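Local coordinates for protein endoglucanase, family GH5 (PDB 6GL2) that hydrolyses hemicelluloses such as mixed-linked glucan as a family GH5 glycoside hydrolase, with cellulase activity inferred from its family, at residues 52-56 with 57-61; 93-97 with 98-102; 326-329 with 330-333. All coordinates share one frame; numbering follows the deposited sequence. Where two conformers were deposited one is given.

Interaction 1 (52-56 with 57-61)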
ATOM      1  N   ASP A  52      11.424   1.538 -15.415  1.00  9.07           N
ATOM      2  CA  ASP A  52      12.355   0.569 -15.935  1.00  9.43           C
ATOM      3  C   ASP A  52      13.503   0.303 -14.960  1.00  8.06           C
ATOM      4  O   ASP A  52      13.880  -0.861 -14.784  1.00  9.57           O
ATOM      5  CB  ASP A  52      13.037   1.103 -17.252  1.00  9.40           C
ATOM      6  CG  ASP A  52      12.094   1.120 -18.425  1.00  9.40           C
ATOM      7  OD1 ASP A  52      10.996   0.541 -18.464  1.00 11.44           O
ATOM      8  OD2 ASP A  52      12.484   1.838 -19.414  1.00 10.76           O
ATOM      9  N   GLU A  53      14.003   1.337 -14.292  1.00  8.99           N
ATOM     10  CA  GLU A  53      15.081   1.123 -13.357  1.00  9.75           C
ATOM     11  C   GLU A  53      14.616   0.334 -12.131  1.00  9.06           C
ATOM     12  O   GLU A  53      15.377  -0.465 -11.535  1.00  9.10           O
ATOM     13  CB  GLU A  53      15.662   2.407 -12.863  1.00  9.21           C
ATOM     14  CG  GLU A  53      16.365   3.163 -13.988  1.00 10.90           C
ATOM     15  CD  GLU A  53      17.426   2.325 -14.707  1.00 12.21           C
ATOM     16  OE1 GLU A  53      18.204   1.635 -14.021  1.00 13.66           O
ATOM     17  OE2 GLU A  53      17.488   2.363 -15.954  1.00 13.84           O
ATOM     18  N   ILE A  54      13.399   0.565 -11.683  1.00  8.55           N
ATOM     19  CA  ILE A  54      12.812  -0.191 -10.533  1.00  9.59           C
ATOM     20  C   ILE A  54      12.807  -1.659 -10.898  1.00  8.84           C
ATOM     21  O   ILE A  54      13.175  -2.547 -10.090  1.00  9.35           O
ATOM     22  CB  ILE A  54      11.416   0.333 -10.188  1.00  9.43           C
ATOM     23  CG1 ILE A  54      11.450   1.871  -9.938  1.00 10.18           C
ATOM     24  CG2 ILE A  54      10.859  -0.389  -8.946  1.00 10.57           C
ATOM     25  CD1 ILE A  54      12.395   2.353  -8.888  1.00  9.86           C
ATOM     26  N   ALA A  55      12.302  -2.029 -12.099  1.00  8.89           N
ATOM     27  CA  ALA A  55      12.268  -3.402 -12.529  1.00  9.10           C
ATOM     28  C   ALA A  55      13.655  -3.933 -12.754  1.00  9.09           C
ATOM     29  O   ALA A  55      13.900  -5.143 -12.380  1.00 10.15           O
ATOM     30  CB  ALA A  55      11.461  -3.497 -13.824  1.00 10.03           C
ATOM     31  N   LYS A  56      14.599  -3.209 -13.288  1.00 10.17           N
ATOM     32  CA  LYS A  56      15.936  -3.737 -13.541  1.00 12.21           C
ATOM     33  C   LYS A  56      16.635  -4.082 -12.292  1.00 11.69           C
ATOM     34  O   LYS A  56      17.468  -4.961 -12.264  1.00 13.29           O
ATOM     35  CB  LYS A  56      16.751  -2.712 -14.344  1.00 12.34           C
ATOM     36  CG  LYS A  56      16.331  -2.591 -15.821  1.00 15.50           C
ATOM     37  CD  LYS A  56      16.633  -1.262 -16.545  1.00 18.69           C
ATOM     38  CE  LYS A  56      18.086  -1.100 -16.723  1.00 20.56           C
ATOM     39  NZ  LYS A  56      18.437   0.223 -17.380  1.00 16.54           N
ATOM     40  N   MET A  57      16.342  -3.367 -11.198  1.00 10.58           N
ATOM     41  CA  MET A  57      16.937  -3.613  -9.859  1.00 10.80           C
ATOM     42  C   MET A  57      16.390  -4.889  -9.270  1.00 11.40           C
ATOM     43  O   MET A  57      17.035  -5.458  -8.381  1.00 13.87           O
ATOM     44  CB  MET A  57      16.723  -2.338  -8.988  1.00 11.16           C
ATOM     45  CG  MET A  57      17.111  -2.506  -7.543  1.00 12.01           C
ATOM     46  SD  MET A  57      18.842  -2.931  -7.252  1.00 13.63           S
ATOM     47  CE  MET A  57      19.614  -1.318  -7.457  1.00 16.59           C
ATOM     48  N   GLY A  58      15.256  -5.356  -9.733  1.00 10.43           N
ATOM     49  CA  GLY A  58      14.720  -6.636  -9.300  1.00 11.09           C
ATOM     50  C   GLY A  58      13.421  -6.616  -8.486  1.00 10.64           C
ATOM     51  O   GLY A  58      12.983  -7.639  -8.045  1.00 12.13           O
ATOM     52  N   PHE A  59      12.890  -5.394  -8.301  1.00 10.20           N
ATOM     53  CA  PHE A  59      11.557  -5.314  -7.719  1.00  8.74           C
ATOM     54  C   PHE A  59      10.535  -5.948  -8.646  1.00  9.29           C
ATOM     55  O   PHE A  59      10.537  -5.612  -9.842  1.00  9.97           O
ATOM     56  CB  PHE A  59      11.196  -3.835  -7.435  1.00  8.83           C
ATOM     57  CG  PHE A  59      12.006  -3.171  -6.331  1.00  8.54           C
ATOM     58  CD1 PHE A  59      11.701  -3.541  -5.000  1.00  9.24           C
ATOM     59  CD2 PHE A  59      13.122  -2.409  -6.556  1.00 10.54           C
ATOM     60  CE1 PHE A  59      12.427  -2.993  -3.964  1.00  9.47           C
ATOM     61  CE2 PHE A  59      13.817  -1.811  -5.537  1.00 10.11           C
ATOM     62  CZ  PHE A  59      13.505  -2.201  -4.234  1.00  9.43           C
ATOM     63  N   LYS A  60       9.672  -6.755  -8.115  1.00  8.92           N
ATOM     64  CA  LYS A  60       8.655  -7.417  -8.878  1.00  9.61           C
ATOM     65  C   LYS A  60       7.264  -6.734  -8.835  1.00  9.35           C
ATOM     66  O   LYS A  60       6.422  -6.957  -9.664  1.00  9.80           O
ATOM     67  CB  LYS A  60       8.589  -8.921  -8.492  1.00 10.23           C
ATOM     68  CG  LYS A  60       7.633  -9.692  -9.323  1.00 13.04           C
ATOM     69  CD  LYS A  60       8.001  -9.768 -10.808  1.00 13.83           C
ATOM     70  CE  LYS A  60       7.154 -10.753 -11.663  1.00 15.30           C
ATOM     71  NZ  LYS A  60       7.663 -10.903 -13.029  1.00 18.09           N
ATOM     72  N   THR A  61       7.118  -5.881  -7.815  1.00  9.04           N
ATOM     73  CA  THR A  61       5.826  -5.194  -7.548  1.00  9.00           C
ATOM     74  C   THR A  61       6.063  -3.695  -7.439  1.00  7.54           C
ATOM     75  O   THR A  61       7.001  -3.253  -6.789  1.00  8.21           O
ATOM     76  CB  THR A  61       5.111  -5.667  -6.300  1.00  9.27           C
ATOM     77  OG1 THR A  61       4.787  -7.056  -6.473  1.00  9.68           O
ATOM     78  CG2 THR A  61       3.831  -4.946  -5.946  1.00  9.30           C
TER
HETATM   79  O   HOH W   1      11.721  -6.941 -11.927  1.00 14.32           O

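Interaction 2 (93-97 with 98-102)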
ATOM      1  N   ASN A  93       0.751   0.903 -16.739  1.00  9.46           N
ATOM      2  CA  ASN A  93       1.294   0.206 -17.929  1.00  9.52           C
ATOM      3  C   ASN A  93       2.764   0.246 -17.996  1.00  9.42           C
ATOM      4  O   ASN A  93       3.355  -0.756 -18.408  1.00 11.54           O
ATOM      5  CB  ASN A  93       0.683   0.757 -19.226  1.00 10.51           C
ATOM      6  CG  ASN A  93      -0.627   0.114 -19.459  1.00 13.93           C
ATOM      7  OD1 ASN A  93      -1.622   0.644 -19.195  1.00 17.04           O
ATOM      8  ND2 ASN A  93      -0.601  -1.200 -19.721  1.00 16.88           N
ATOM      9  N   PHE A  94       3.437   1.276 -17.501  1.00  9.81           N
ATOM     10  CA  PHE A  94       4.904   1.294 -17.454  1.00  9.67           C
ATOM     11  C   PHE A  94       5.378   0.057 -16.669  1.00 10.09           C
ATOM     12  O   PHE A  94       6.383  -0.583 -17.013  1.00 11.65           O
ATOM     13  CB  PHE A  94       5.497   2.483 -16.774  1.00  9.90           C
ATOM     14  CG  PHE A  94       5.222   3.826 -17.401  1.00 11.24           C
ATOM     15  CD1 PHE A  94       4.941   4.004 -18.716  1.00 11.25           C
ATOM     16  CD2 PHE A  94       5.285   4.956 -16.597  1.00 11.08           C
ATOM     17  CE1 PHE A  94       4.715   5.313 -19.266  1.00 12.35           C
ATOM     18  CE2 PHE A  94       5.038   6.200 -17.129  1.00 12.58           C
ATOM     19  CZ  PHE A  94       4.792   6.306 -18.417  1.00 12.44           C
ATOM     20  N   ALA A  95       4.783  -0.204 -15.534  1.00  9.28           N
ATOM     21  CA  ALA A  95       5.073  -1.349 -14.663  1.00  9.07           C
ATOM     22  C   ALA A  95       4.712  -2.678 -15.289  1.00  9.11           C
ATOM     23  O   ALA A  95       5.490  -3.650 -15.310  1.00  9.69           O
ATOM     24  CB  ALA A  95       4.470  -1.176 -13.299  1.00 10.90           C
ATOM     25  N   LEU A  96       3.478  -2.757 -15.774  1.00  8.77           N
ATOM     26  CA  LEU A  96       3.023  -4.001 -16.383  1.00  9.20           C
ATOM     27  C   LEU A  96       3.855  -4.415 -17.545  1.00  9.74           C
ATOM     28  O   LEU A  96       4.172  -5.626 -17.710  1.00 11.52           O
ATOM     29  CB  LEU A  96       1.526  -3.934 -16.825  1.00  9.89           C
ATOM     30  CG  LEU A  96       0.535  -3.766 -15.657  1.00 11.13           C
ATOM     31  CD1 LEU A  96      -0.851  -3.295 -16.199  1.00 13.04           C
ATOM     32  CD2 LEU A  96       0.411  -5.035 -14.760  1.00 11.86           C
ATOM     33  N   GLU A  97       4.309  -3.494 -18.355  1.00 10.47           N
ATOM     34  CA  GLU A  97       5.247  -3.725 -19.510  0.50 10.30           C
ATOM     35  C   GLU A  97       6.579  -4.254 -19.098  1.00 11.96           C
ATOM     36  O   GLU A  97       7.313  -4.857 -19.910  1.00 14.02           O
ATOM     37  CB  GLU A  97       5.454  -2.428 -20.287  0.50  9.78           C
ATOM     38  CG  GLU A  97       4.228  -2.023 -21.091  0.50  9.54           C
ATOM     39  CD  GLU A  97       4.131  -0.575 -21.437  0.50 10.85           C
ATOM     40  OE1 GLU A  97       5.107   0.175 -21.255  0.50 12.45           O
ATOM     41  OE2 GLU A  97       2.995  -0.262 -21.904  0.50 10.87           O
ATOM     42  N   ASN A  98       6.981  -4.038 -17.838  1.00 10.65           N
ATOM     43  CA  ASN A  98       8.167  -4.504 -17.206  1.00  9.70           C
ATOM     44  C   ASN A  98       7.939  -5.837 -16.504  1.00 10.16           C
ATOM     45  O   ASN A  98       8.776  -6.241 -15.699  1.00 11.88           O
ATOM     46  CB  ASN A  98       8.745  -3.451 -16.261  1.00 10.55           C
ATOM     47  CG  ASN A  98       9.640  -2.462 -16.947  1.00 10.30           C
ATOM     48  OD1 ASN A  98      10.792  -2.783 -17.344  1.00 13.21           O
ATOM     49  ND2 ASN A  98       9.193  -1.231 -17.117  1.00  9.84           N
ATOM     50  N   GLU A  99       6.778  -6.437 -16.729  1.00 10.69           N
ATOM     51  CA  GLU A  99       6.465  -7.716 -16.143  1.00 12.34           C
ATOM     52  C   GLU A  99       6.192  -7.637 -14.636  1.00 10.99           C
ATOM     53  O   GLU A  99       6.310  -8.656 -13.945  1.00 13.25           O
ATOM     54  CB  GLU A  99       7.494  -8.815 -16.513  1.00 16.09           C
ATOM     55  CG  GLU A  99       7.657  -8.944 -18.039  1.00 19.67           C
ATOM     56  CD  GLU A  99       6.307  -9.233 -18.677  1.00 23.17           C
ATOM     57  OE1 GLU A  99       5.795 -10.349 -18.466  0.50 28.21           O
ATOM     58  OE2 GLU A  99       5.741  -8.372 -19.356  0.50 29.61           O
ATOM     59  N   MET A 100       5.928  -6.457 -14.103  1.00  9.49           N
ATOM     60  CA  MET A 100       5.657  -6.260 -12.681  1.00  9.46           C
ATOM     61  C   MET A 100       4.179  -6.386 -12.363  1.00  8.91           C
ATOM     62  O   MET A 100       3.308  -6.196 -13.199  1.00 10.34           O
ATOM     63  CB  MET A 100       6.136  -4.873 -12.254  1.00  9.40           C
ATOM     64  CG  MET A 100       7.623  -4.630 -12.498  1.00 10.16           C
ATOM     65  SD  MET A 100       8.081  -2.916 -12.166  1.00 12.15           S
ATOM     66  CE  MET A 100       8.244  -3.009 -10.363  1.00 12.26           C
ATOM     67  N   TYR A 101       3.936  -6.674 -11.090  1.00  8.49           N
ATOM     68  CA  TYR A 101       2.637  -6.487 -10.479  1.00  7.98           C
ATOM     69  C   TYR A 101       2.476  -4.961 -10.205  1.00  8.19           C
ATOM     70  O   TYR A 101       3.499  -4.319  -9.931  1.00  8.33           O
ATOM     71  CB  TYR A 101       2.519  -7.233  -9.146  1.00  9.11           C
ATOM     72  CG  TYR A 101       2.434  -8.756  -9.328  1.00  9.94           C
ATOM     73  CD1 TYR A 101       3.573  -9.503  -9.451  1.00 10.14           C
ATOM     74  CD2 TYR A 101       1.244  -9.345  -9.441  1.00 10.30           C
ATOM     75  CE1 TYR A 101       3.507 -10.916  -9.704  1.00 10.62           C
ATOM     76  CE2 TYR A 101       1.121 -10.770  -9.631  1.00 12.20           C
ATOM     77  CZ  TYR A 101       2.257 -11.461  -9.811  1.00 12.21           C
ATOM     78  OH  TYR A 101       2.178 -12.828 -10.051  1.00 13.92           O
ATOM     79  N   VAL A 102       1.234  -4.532 -10.170  0.60  8.03           N
ATOM     80  CA  VAL A 102       0.983  -3.088  -9.904  0.60  7.86           C
ATOM     81  C   VAL A 102      -0.187  -3.094  -8.953  0.60  7.35           C
ATOM     82  O   VAL A 102      -1.249  -3.688  -9.186  0.60  8.38           O
ATOM     83  CB  VAL A 102       0.605  -2.294 -11.170  0.60  7.95           C
ATOM     84  CG1 VAL A 102       0.110  -0.923 -10.759  0.60  8.77           C
ATOM     85  CG2 VAL A 102       1.832  -2.181 -12.035  0.60  8.53           C
TER
HETATM   86  O   HOH W   2       3.019  -7.493 -15.760  1.00 14.35           O
HETATM   87  O   HOH W   3       6.478  -6.716 -21.935  0.54 28.83           O

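Interaction 3 (326-329 with 330-333)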
ATOM      1  N   TRP A 326      20.505   5.118  -8.495  1.00 10.79           N
ATOM      2  CA  TRP A 326      20.147   4.825  -7.122  1.00 10.29           C
ATOM      3  C   TRP A 326      20.956   5.631  -6.196  1.00 10.88           C
ATOM      4  O   TRP A 326      22.197   5.691  -6.251  1.00 12.11           O
ATOM      5  CB  TRP A 326      20.320   3.340  -6.818  1.00 10.94           C
ATOM      6  CG  TRP A 326      19.352   2.531  -7.632  1.00 10.61           C
ATOM      7  CD1 TRP A 326      19.509   2.048  -8.933  1.00 11.40           C
ATOM      8  CD2 TRP A 326      18.024   2.121  -7.266  1.00  9.97           C
ATOM      9  NE1 TRP A 326      18.382   1.468  -9.386  1.00 10.54           N
ATOM     10  CE2 TRP A 326      17.459   1.436  -8.387  1.00 10.44           C
ATOM     11  CE3 TRP A 326      17.243   2.195  -6.079  1.00 10.16           C
ATOM     12  CZ2 TRP A 326      16.189   0.959  -8.393  1.00 10.02           C
ATOM     13  CZ3 TRP A 326      15.979   1.753  -6.100  1.00 10.05           C
ATOM     14  CH2 TRP A 326      15.432   1.099  -7.247  1.00 10.66           C
ATOM     15  N   ASN A 327      20.318   6.313  -5.248  1.00 10.70           N
ATOM     16  CA  ASN A 327      21.003   6.976  -4.158  1.00 11.87           C
ATOM     17  C   ASN A 327      21.597   5.931  -3.214  1.00 10.76           C
ATOM     18  O   ASN A 327      22.719   6.060  -2.749  1.00 11.85           O
ATOM     19  CB  ASN A 327      20.028   7.958  -3.446  1.00 12.96           C
ATOM     20  CG  ASN A 327      19.548   9.128  -4.390  1.00 14.74           C
ATOM     21  OD1 ASN A 327      20.279   9.571  -5.207  1.00 19.69           O
ATOM     22  ND2 ASN A 327      18.272   9.425  -4.360  1.00 20.30           N
ATOM     23  N   TYR A 328      20.814   4.904  -2.889  1.00 11.10           N
ATOM     24  CA  TYR A 328      21.152   3.854  -1.981  1.00  9.67           C
ATOM     25  C   TYR A 328      20.945   2.465  -2.529  1.00 10.88           C
ATOM     26  O   TYR A 328      20.015   1.743  -2.154  1.00 10.76           O
ATOM     27  CB  TYR A 328      20.483   4.018  -0.607  1.00 10.99           C
ATOM     28  CG  TYR A 328      20.880   5.310   0.086  1.00 10.58           C
ATOM     29  CD1 TYR A 328      22.196   5.459   0.524  1.00 10.27           C
ATOM     30  CD2 TYR A 328      20.017   6.372   0.329  1.00 11.17           C
ATOM     31  CE1 TYR A 328      22.604   6.592   1.149  1.00 10.73           C
ATOM     32  CE2 TYR A 328      20.413   7.560   0.940  1.00 10.71           C
ATOM     33  CZ  TYR A 328      21.753   7.682   1.334  1.00 12.04           C
ATOM     34  OH  TYR A 328      22.097   8.861   1.979  1.00 14.04           O
ATOM     35  N   PRO A 329      21.750   2.128  -3.550  1.00 11.15           N
ATOM     36  CA  PRO A 329      21.514   0.867  -4.240  1.00 10.75           C
ATOM     37  C   PRO A 329      21.596  -0.349  -3.299  1.00 11.60           C
ATOM     38  O   PRO A 329      20.941  -1.341  -3.565  1.00 12.89           O
ATOM     39  CB  PRO A 329      22.613   0.810  -5.269  1.00 13.29           C
ATOM     40  CG  PRO A 329      23.667   1.700  -4.788  1.00 12.43           C
ATOM     41  CD  PRO A 329      22.964   2.815  -4.076  1.00 11.99           C
ATOM     42  N   GLU A 330      22.420  -0.252  -2.244  1.00 12.66           N
ATOM     43  CA  GLU A 330      22.574  -1.420  -1.384  1.00 13.46           C
ATOM     44  C   GLU A 330      21.315  -1.711  -0.578  1.00 13.72           C
ATOM     45  O   GLU A 330      21.018  -2.842  -0.316  1.00 13.48           O
ATOM     46  CB  GLU A 330      23.768  -1.267  -0.449  1.00 15.54           C
ATOM     47  CG  GLU A 330      25.076  -1.103  -1.188  1.00 18.93           C
ATOM     48  CD  GLU A 330      25.178  -2.029  -2.378  1.00 26.02           C
ATOM     49  OE1 GLU A 330      25.228  -3.282  -2.167  1.00 28.78           O
ATOM     50  OE2 GLU A 330      25.161  -1.531  -3.553  1.00 32.81           O
ATOM     51  N   ILE A 331      20.525  -0.680  -0.225  1.00 11.65           N
ATOM     52  CA  ILE A 331      19.202  -0.903   0.388  1.00 11.03           C
ATOM     53  C   ILE A 331      18.341  -1.678  -0.572  1.00 10.83           C
ATOM     54  O   ILE A 331      17.661  -2.611  -0.198  1.00 11.93           O
ATOM     55  CB  ILE A 331      18.541   0.399   0.920  1.00 10.65           C
ATOM     56  CG1 ILE A 331      19.365   1.012   2.071  1.00 11.52           C
ATOM     57  CG2 ILE A 331      17.077   0.162   1.343  1.00 10.58           C
ATOM     58  CD1 ILE A 331      18.908   2.363   2.580  1.00 12.48           C
ATOM     59  N   ALA A 332      18.286  -1.153  -1.820  1.00 11.65           N
ATOM     60  CA  ALA A 332      17.449  -1.830  -2.823  1.00 10.87           C
ATOM     61  C   ALA A 332      17.825  -3.309  -2.992  1.00 11.47           C
ATOM     62  O   ALA A 332      16.987  -4.186  -3.025  1.00 12.33           O
ATOM     63  CB  ALA A 332      17.452  -1.080  -4.153  1.00 11.64           C
ATOM     64  N   GLU A 333      19.141  -3.487  -3.095  1.00 12.46           N
ATOM     65  CA  GLU A 333      19.637  -4.858  -3.323  0.50 14.12           C
ATOM     66  C   GLU A 333      19.335  -5.740  -2.142  1.00 15.38           C
ATOM     67  O   GLU A 333      19.002  -6.904  -2.328  1.00 16.79           O
ATOM     68  CB  GLU A 333      21.136  -4.809  -3.640  0.50 13.72           C
ATOM     69  CG  GLU A 333      21.394  -4.340  -5.061  0.50 14.58           C
ATOM     70  CD  GLU A 333      22.751  -3.683  -5.265  0.50 16.43           C
ATOM     71  OE1 GLU A 333      23.616  -3.874  -4.392  0.50 20.39           O
ATOM     72  OE2 GLU A 333      22.962  -3.008  -6.285  0.50 17.61           O
TER

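Interaction 1 (52-56 with 57-61)
Glu-53 opens the contact through its backbone: Met-57 N donates to Glu-53 O at 3.1 Å, a regular i to i+4 bond of the final turn of helix 48-57. At Ile-54 the carbonyl meets Phe-59 twice. Phe-59 N makes a weak bond of 3.4 Å to Ile-54 O, and the same oxygen sits at the edge of the phenyl ring, in its plane, 3.5 Å from Phe-59 CD2. Ile-54 CG2, on the branch anti to the backbone N, passes obliquely by the phenylalanine and touches Phe-59 CB at 3.8 Å. Ala-55 O takes Gly-58 N at 3.0 Å and also a water that donates to Phe-59 O, joining the last turn to the departing chain. The side chain of Lys-56 bends at chi3 (69°) and turns Lys-56 NZ back to Glu-53 OE2, met at 2.7 Å on the syn side of the carboxylate, a salt bridge inside 52-56. Gly-58 has phi 113°, where a CB would press on the preceding carbonyl oxygen. Positive phi with two bonds back into the last turn, one of them weak, defines a Schellman motif, here ending a barrel helix before strand 61-64.

Interaction 2 (93-97 with 98-102)
Met-100 N and Glu-99 N donate to Ala-95 O and Leu-96 O, the Schellman motif that ends helix 82-96 and from which the chain enters strand 101-105 of the beta-alpha-beta unit. Of these backbone bonds, Met-100 N reaches Ala-95 O at 3.1 Å and Glu-99 N reaches Leu-96 O at 2.9 Å. Glu-99 has phi 72°, the positive value expected of the C-prime residue. Ala-95 O is gripped a second time by Asn-98 N at 3.0 Å, and the two donors come from opposite faces of its carbonyl plane. Leu-96 to Glu-99 forms a type I beta turn.

Water extends this network: one molecule donates to both Leu-96 O and Met-100 O, while another spans Glu-97 O and Glu-99 OE2.

Apolar contact pairs the helix with the residue after the turn, Ala-95 CB lying 4.2 Å from Met-100 SD, and Ala-95 also rests on Leu-62 of the preceding strand. Separately, a leucine methyl lies against a carbonyl oxygen, Leu-96 CD2 approaching Met-100 O at 3.5 Å.

Asn-98 adds a side-chain bond, and its amide also donates to Asp-52. With chi1 at -86°, its carboxamide turns back along the helix end, and Asn-98 ND2 donates to Phe-94 O at 2.9 Å with an N-H...O angle of 155°.

Interaction 3 (326-329 with 330-333)
Ile-331 N and Ala-332 N both turn to Tyr-328 O, and Glu-333 N to Pro-329 O, in the first turn of helix 329-336. The backbone is non-helical at Tyr-328 (psi 66°) and becomes helical at Pro-329, which places Tyr-328 at the N-cap. Tyr-328 O receives two weak bonds: Ile-331 N at 3.1 Å, strongly bent, and Ala-332 N at 3.4 Å, nearly straight. The following bond is firmer, with Glu-333 N donating to Pro-329 O at 2.8 Å. The first carbonyl is thus shared between an i+3 and an i+4 donor, both weakly held, while the next has a firm i+4 bond.

Among the side chains, Ala-332 CB comes to the benzo part of the Trp-326 indole, 3.7 Å from Trp-326 CZ3. With Ala-332 CB 4.2 Å from the centroid of the Trp-326 six-membered ring, the two make an off-centre CH-pi contact. Trp-326 in turn packs on Met-57 of helix 48-57. Tyr-328 CB meets the end of the isoleucine chain, Ile-331 CD1, at 3.9 Å; CG1 is anti to the carbonyl carbon (chi1 -64°), and chi2 of 174° stretches the branch out to CD1. Pro-329 CG also lies beside the carboxylate of Glu-330, whose chain bends at chi2 to bring Glu-330 OE2 within 3.8 Å. Proline has no N-H to offer but fits the phi of a first turn, so this is a helix N-terminus with Tyr-328 at the N-cap and proline at N1, opening the helix that follows the last strand of the TIM barrel.

How the interactions relate
From the N terminus, the three contacts run in series, without nesting or crossing. Interaction 1 closes the turn from helix 48-57 to strand 61-64, interaction 2 repeats the helix-to-strand passage one unit later, and interaction 3 starts the helix after the eighth strand. Interactions 1 and 2 touch directly: Lys-60 NZ and Glu-99 O are 2.8 Å apart, a probable hydrogen bond. On its other flank, interaction 1 packs Ile-54 CD1 3.7 Å from Trp-326 CH2. Interactions 2 and 3 do not touch, their nearest atoms about 9 Å apart, so 52-61 ties helix 48-57 to both the 98-100 turn and helix 329-336 where the barrel closes.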